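Local coordinates for protein 3,4-dihydroxybenzoate decarboxylase (Enterobacter cloacae, PDB 5NY5) that probably catalyses the reversible decarboxylation of 3,4-dihydroxybenzoate to catechol, using a prenylated flavin cofactor together with a metal ion, at residues Q118-Y123 / V309-H314; T207-L212 / E262-G267. All blocks are in the same frame, centred on the assembly; numbering follows the deposited sequence.

Contact 1 (Q118-Y123 / V309-H314); sequences QEQVFY and VTMRNH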
loop_
_atom_site.group_PDB
_atom_site.type_symbol
_atom_site.label_atom_id
_atom_site.label_comp_id
_atom_site.label_asym_id
_atom_site.label_seq_id
_atom_site.Cartn_x
_atom_site.Cartn_y
_atom_site.Cartn_z
ATOM N N GLN A 118 54.765 -24.399 20.779
ATOM C CA GLN A 118 55.566 -24.059 21.947
ATOM C C GLN A 118 57.068 -24.166 21.686
ATOM O O GLN A 118 57.842 -24.424 22.614
ATOM C CB GLN A 118 55.163 -24.932 23.135
ATOM C CG GLN A 118 53.747 -24.672 23.618
ATOM C CD GLN A 118 53.383 -25.469 24.849
ATOM O OE1 GLN A 118 54.128 -26.349 25.276
ATOM N NE2 GLN A 118 52.231 -25.163 25.432
ATOM N N GLU A 119 57.501 -23.961 20.439
ATOM C CA GLU A 119 58.931 -23.919 20.151
ATOM C C GLU A 119 59.599 -22.683 20.738
ATOM O O GLU A 119 60.814 -22.693 20.951
ATOM C CB GLU A 119 59.172 -23.976 18.642
ATOM C CG GLU A 119 58.916 -25.339 18.019
ATOM C CD GLU A 119 58.878 -25.290 16.503
ATOM O OE1 GLU A 119 59.036 -24.187 15.940
ATOM O OE2 GLU A 119 58.690 -26.352 15.872
ATOM N N GLN A 120 58.836 -21.620 20.986
ATOM C CA GLN A 120 59.310 -20.443 21.699
ATOM C C GLN A 120 58.320 -20.111 22.803
ATOM O O GLN A 120 57.114 -20.328 22.661
ATOM C CB GLN A 120 59.460 -19.221 20.783
ATOM C CG GLN A 120 60.404 -19.392 19.613
ATOM C CD GLN A 120 60.509 -18.129 18.777
ATOM O OE1 GLN A 120 60.231 -18.141 17.580
ATOM N NE2 GLN A 120 60.907 -17.032 19.409
ATOM N N VAL A 121 58.835 -19.576 23.906
ATOM C CA VAL A 121 58.003 -19.173 25.034
ATOM C C VAL A 121 58.498 -17.830 25.549
ATOM O O VAL A 121 59.693 -17.665 25.814
ATOM C CB VAL A 121 58.008 -20.220 26.165
ATOM C CG1 VAL A 121 57.282 -19.680 27.379
ATOM C CG2 VAL A 121 57.356 -21.511 25.700
ATOM N N PHE A 122 57.584 -16.873 25.687
ATOM C CA PHE A 122 57.880 -15.559 26.247
ATOM C C PHE A 122 56.959 -15.341 27.439
ATOM O O PHE A 122 55.749 -15.169 27.266
ATOM C CB PHE A 122 57.690 -14.456 25.205
ATOM C CG PHE A 122 58.691 -14.492 24.086
ATOM C CD1 PHE A 122 58.539 -15.373 23.030
ATOM C CD2 PHE A 122 59.772 -13.630 24.078
ATOM C CE1 PHE A 122 59.451 -15.405 21.998
ATOM C CE2 PHE A 122 60.687 -13.656 23.048
ATOM C CZ PHE A 122 60.526 -14.544 22.006
ATOM N N TYR A 123 57.522 -15.354 28.644
ATOM C CA TYR A 123 56.735 -15.109 29.843
ATOM C C TYR A 123 56.582 -13.614 30.084
ATOM O O TYR A 123 57.513 -12.834 29.857
ATOM C CB TYR A 123 57.381 -15.771 31.059
ATOM C CG TYR A 123 57.391 -17.281 31.006
ATOM C CD1 TYR A 123 56.245 -18.012 31.279
ATOM C CD2 TYR A 123 58.552 -17.975 30.691
ATOM C CE1 TYR A 123 56.250 -19.391 31.234
ATOM C CE2 TYR A 123 58.567 -19.355 30.646
ATOM C CZ TYR A 123 57.414 -20.058 30.917
ATOM O OH TYR A 123 57.432 -21.433 30.872
ATOM N N VAL A 309 53.414 -15.549 25.917
ATOM C CA VAL A 309 53.229 -15.649 24.476
ATOM C C VAL A 309 54.036 -16.842 23.989
ATOM O O VAL A 309 55.160 -17.074 24.448
ATOM C CB VAL A 309 53.646 -14.359 23.746
ATOM C CG1 VAL A 309 53.298 -14.447 22.270
ATOM C CG2 VAL A 309 52.969 -13.160 24.375
ATOM N N THR A 310 53.460 -17.600 23.062
ATOM C CA THR A 310 53.994 -18.896 22.674
ATOM C C THR A 310 53.875 -19.048 21.167
ATOM O O THR A 310 52.782 -18.900 20.613
ATOM C CB THR A 310 53.243 -20.015 23.409
ATOM O OG1 THR A 310 53.842 -20.231 24.694
ATOM C CG2 THR A 310 53.250 -21.299 22.628
HETATM N N MSE A 311 54.995 -19.329 20.506
HETATM C CA MSE A 311 55.015 -19.411 19.047
HETATM C C MSE A 311 56.091 -20.365 18.534
HETATM O O MSE A 311 57.041 -20.682 19.246
HETATM C CB MSE A 311 55.216 -18.021 18.446
HETATM C CG MSE A 311 56.452 -17.292 18.939
HETATM SE SE MSE A 311 56.494 -15.435 18.339
HETATM C CE MSE A 311 57.935 -15.559 17.033
ATOM N N ARG A 312 55.926 -20.837 17.300
ATOM C CA ARG A 312 56.939 -21.682 16.695
ATOM C C ARG A 312 58.047 -20.829 16.082
ATOM O O ARG A 312 57.977 -19.597 16.047
ATOM C CB ARG A 312 56.331 -22.607 15.640
ATOM C CG ARG A 312 55.006 -22.171 15.057
ATOM C CD ARG A 312 54.724 -22.937 13.769
ATOM N NE ARG A 312 53.840 -24.086 13.948
ATOM C CZ ARG A 312 53.738 -25.092 13.082
ATOM N NH1 ARG A 312 52.901 -26.093 13.316
ATOM N NH2 ARG A 312 54.485 -25.106 11.987
ATOM N N ASN A 313 59.089 -21.508 15.608
ATOM C CA ASN A 313 60.220 -20.825 14.995
ATOM C C ASN A 313 59.778 -20.101 13.731
ATOM O O ASN A 313 59.175 -20.702 12.837
ATOM C CB ASN A 313 61.329 -21.825 14.672
ATOM C CG ASN A 313 61.985 -22.394 15.914
ATOM O OD1 ASN A 313 61.918 -21.803 16.990
ATOM N ND2 ASN A 313 62.630 -23.546 15.769
ATOM N N HIS A 314 60.085 -18.806 13.664
ATOM C CA HIS A 314 59.689 -17.944 12.552
ATOM C C HIS A 314 58.166 -17.947 12.390
ATOM O O HIS A 314 57.619 -18.243 11.327
ATOM C CB HIS A 314 60.393 -18.367 11.258
ATOM C CG HIS A 314 60.495 -17.274 10.244
ATOM N ND1 HIS A 314 60.680 -17.521 8.901
ATOM C CD2 HIS A 314 60.446 -15.928 10.375
ATOM C CE1 HIS A 314 60.734 -16.374 8.248
ATOM N NE2 HIS A 314 60.596 -15.392 9.120
#

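Contact 2 (T207-L212 / E262-G267); sequences TINMGL and EIIIEG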
loop_
_atom_site.group_PDB
_atom_site.type_symbol
_atom_site.label_atom_id
_atom_site.label_comp_id
_atom_site.label_asym_id
_atom_site.label_seq_id
_atom_site.Cartn_x
_atom_site.Cartn_y
_atom_site.Cartn_z
ATOM N N THR A 207 43.278 -19.174 26.169
ATOM C CA THR A 207 44.352 -19.224 25.189
ATOM C C THR A 207 43.841 -18.672 23.867
ATOM O O THR A 207 42.706 -18.946 23.466
ATOM C CB THR A 207 44.880 -20.645 24.982
ATOM O OG1 THR A 207 43.892 -21.433 24.308
ATOM C CG2 THR A 207 45.217 -21.287 26.318
ATOM N N ILE A 208 44.682 -17.896 23.199
ATOM C CA ILE A 208 44.341 -17.250 21.939
ATOM C C ILE A 208 45.204 -17.885 20.860
ATOM O O ILE A 208 46.413 -17.637 20.791
ATOM C CB ILE A 208 44.549 -15.734 22.011
ATOM C CG1 ILE A 208 43.793 -15.174 23.215
ATOM C CG2 ILE A 208 44.085 -15.078 20.727
ATOM C CD1 ILE A 208 44.391 -13.915 23.780
ATOM N N ASN A 209 44.585 -18.704 20.018
ATOM C CA ASN A 209 45.296 -19.517 19.042
ATOM C C ASN A 209 45.204 -18.857 17.674
ATOM O O ASN A 209 44.103 -18.622 17.168
ATOM C CB ASN A 209 44.713 -20.928 19.002
ATOM C CG ASN A 209 44.632 -21.562 20.377
ATOM O OD1 ASN A 209 45.470 -22.384 20.743
ATOM N ND2 ASN A 209 43.623 -21.178 21.150
HETATM N N MSE A 210 46.356 -18.562 17.080
HETATM C CA MSE A 210 46.402 -17.878 15.793
HETATM C C MSE A 210 47.368 -18.559 14.827
HETATM O O MSE A 210 48.433 -19.025 15.228
HETATM C CB MSE A 210 46.795 -16.413 15.987
HETATM C CG MSE A 210 45.881 -15.646 16.924
HETATM SE SE MSE A 210 46.454 -13.815 17.233
HETATM C CE MSE A 210 48.205 -14.174 18.007
ATOM N N GLY A 211 46.994 -18.603 13.551
ATOM C CA GLY A 211 47.789 -19.283 12.546
ATOM C C GLY A 211 47.482 -20.764 12.511
ATOM O O GLY A 211 48.262 -21.578 13.014
ATOM N N LEU A 212 46.349 -21.126 11.915
ATOM C CA LEU A 212 45.794 -22.463 12.045
ATOM C C LEU A 212 45.515 -23.063 10.677
ATOM O O LEU A 212 45.537 -22.380 9.650
ATOM C CB LEU A 212 44.497 -22.444 12.861
ATOM C CG LEU A 212 44.495 -21.544 14.092
ATOM C CD1 LEU A 212 43.088 -21.410 14.640
ATOM C CD2 LEU A 212 45.436 -22.097 15.143
ATOM N N GLU A 262 50.449 -21.415 15.046
ATOM C CA GLU A 262 51.634 -20.598 14.812
ATOM C C GLU A 262 51.988 -19.771 16.041
ATOM O O GLU A 262 53.140 -19.769 16.484
ATOM C CB GLU A 262 51.418 -19.691 13.600
ATOM C CG GLU A 262 51.484 -20.406 12.262
ATOM C CD GLU A 262 52.907 -20.701 11.827
ATOM O OE1 GLU A 262 53.806 -19.899 12.150
ATOM O OE2 GLU A 262 53.126 -21.736 11.166
ATOM N N ILE A 263 51.012 -19.058 16.602
ATOM C CA ILE A 263 51.225 -18.194 17.757
ATOM C C ILE A 263 50.132 -18.463 18.781
ATOM O O ILE A 263 48.969 -18.678 18.420
ATOM C CB ILE A 263 51.238 -16.702 17.363
ATOM C CG1 ILE A 263 52.248 -16.450 16.243
ATOM C CG2 ILE A 263 51.564 -15.829 18.563
ATOM C CD1 ILE A 263 52.384 -15.000 15.867
ATOM N N ILE A 264 50.507 -18.454 20.058
ATOM C CA ILE A 264 49.576 -18.622 21.165
ATOM C C ILE A 264 49.750 -17.450 22.118
ATOM O O ILE A 264 50.878 -17.065 22.442
ATOM C CB ILE A 264 49.803 -19.952 21.916
ATOM C CG1 ILE A 264 49.774 -21.131 20.947
ATOM C CG2 ILE A 264 48.756 -20.132 23.006
ATOM C CD1 ILE A 264 48.440 -21.333 20.297
ATOM N N ILE A 265 48.636 -16.884 22.565
ATOM C CA ILE A 265 48.632 -15.878 23.619
ATOM C C ILE A 265 47.894 -16.470 24.809
ATOM O O ILE A 265 46.695 -16.763 24.724
ATOM C CB ILE A 265 47.980 -14.567 23.159
ATOM C CG1 ILE A 265 48.697 -14.015 21.930
ATOM C CG2 ILE A 265 48.005 -13.544 24.280
ATOM C CD1 ILE A 265 48.122 -12.707 21.430
ATOM N N GLU A 266 48.611 -16.666 25.911
ATOM C CA GLU A 266 48.029 -17.179 27.145
ATOM C C GLU A 266 47.776 -16.010 28.085
ATOM O O GLU A 266 48.713 -15.299 28.464
ATOM C CB GLU A 266 48.948 -18.208 27.802
ATOM C CG GLU A 266 49.159 -19.471 26.987
ATOM C CD GLU A 266 50.039 -20.479 27.697
ATOM O OE1 GLU A 266 50.383 -20.245 28.874
ATOM O OE2 GLU A 266 50.387 -21.504 27.078
ATOM N N GLY A 267 46.515 -15.812 28.459
ATOM C CA GLY A 267 46.159 -14.703 29.316
ATOM C C GLY A 267 44.958 -15.034 30.174
ATOM O O GLY A 267 44.424 -16.144 30.140
#

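Contact 1 (Q118-Y123 / V309-H314)
Q120, V121 and F122 run antiparallel to M311, T310 and V309, the two strand axes 4.8 Å apart at their closest, with Q120/M311 and F122/V309 as hydrogen-bonded pairs around the non-hydrogen-bonded pair V121/T310. At F122/V309 the two bonds match, F122 N to V309 O and V309 N to F122 O each 2.7 Å. At Q120/M311 they are uneven: Q120 N lies 2.7 Å from M311 O, whereas M311 N sits 3.2 Å from Q120 O and above that carbonyl plane. Beyond the Q120/M311 pair, a side chain makes the next link to the backbone. E119 has CG beside its own N (chi1 -73°) and an extended chain beyond; its OE1 accepts the N-H of N313 N at 2.7 Å, nearly straight at 174°. R312 CB packs beside the same oxygen, but the guanidinium leads away, its NE bonded to A261 O, so E119 and R312 form no salt bridge. On the V121/T310 face, T310 CG2 reaches Q118 CG at 3.6 Å, while V121 and T310 lie side by side, V121 CG2 at 3.9 Å from T310 OG1. Q118's amide points elsewhere, to Q249 O. On the other face, that of Q120, F122, V309 and M311, selenomethionine M311 rests its CG against Q120 CB. Next to them F122 CB and V309 CB meet at 4.3 Å. The V309 carbonyl O stands at the edge of the F122 ring, near its plane. Helix 131-134 covers F122 and V309 through L134. Strand 120-123 pairs antiparallel with strand 303-311, so this is an antiparallel edge pairing in the Rift-related, FMN-binding-type domain of a UbiD-family enzyme, away from the flavin and manganese sites.

Contact 2 (T207-L212 / E262-G267)
The I264 methyl CD1 comes at the N209 amide obliquely from one face, displaced beyond the rim, 3.2 Å from N209 OD1. At the amide's other end ND2 gives a hydrogen bond to T207 OG1, which is tilted 21° out of the amide plane, and a second to L153 O; OD1 in turn accepts from I258 N. The amide is thus held by T207 of its own strand and by L153 and I258 of two others; the T207 hydroxyl also hydrogen-bonds with K256 O. On the other face the contacts between the two strands are apolar: I208, M210, I263 and I265. I208 CD1 lies 3.7 Å from I265 CG2, about 7 Å short of flavin-site H170, side chain to side chain; no flavin is bound in this model. Selenomethionine M210 bends at its last torsion (chi3 -60°), which brings CE against both I263 CG2, 3.8 Å away, and I265 CD1. The antiparallel ladder ends in a classic beta bulge: M210 O takes I263 N at 2.9 Å and, weakly, E262 N, which also bonds to G211 O at 3.0 Å. G211 turns with a positive phi of 84°, a backbone conformation that suits glycine. The buried N209 amide and E262 carboxylate, the latter bound to R9 by a salt bridge and to I316 N, are met by specific partners, while the other face relies on hydrocarbon packing.

Contacts 1 and 2 are neighbouring strand pairings of one antiparallel sheet, with centres 10 Å apart: strand 303-311 pairs with 120-123 on one side and with 263-269 on the other, and 263-269 goes on to 204-210. The two are probably joined by backbone hydrogen bonds, T310 with I264 and R312 with E262. Contact 1 is the outer, partly buried one, and its end is held by a carboxylate taking a backbone N-H. Contact 2 is fully buried, with branched aliphatics and selenomethionine on one face, a multiply bonded amide on the other, and a bulge at its end. The inner contact lies nearer the flavin site, the outer one away from it.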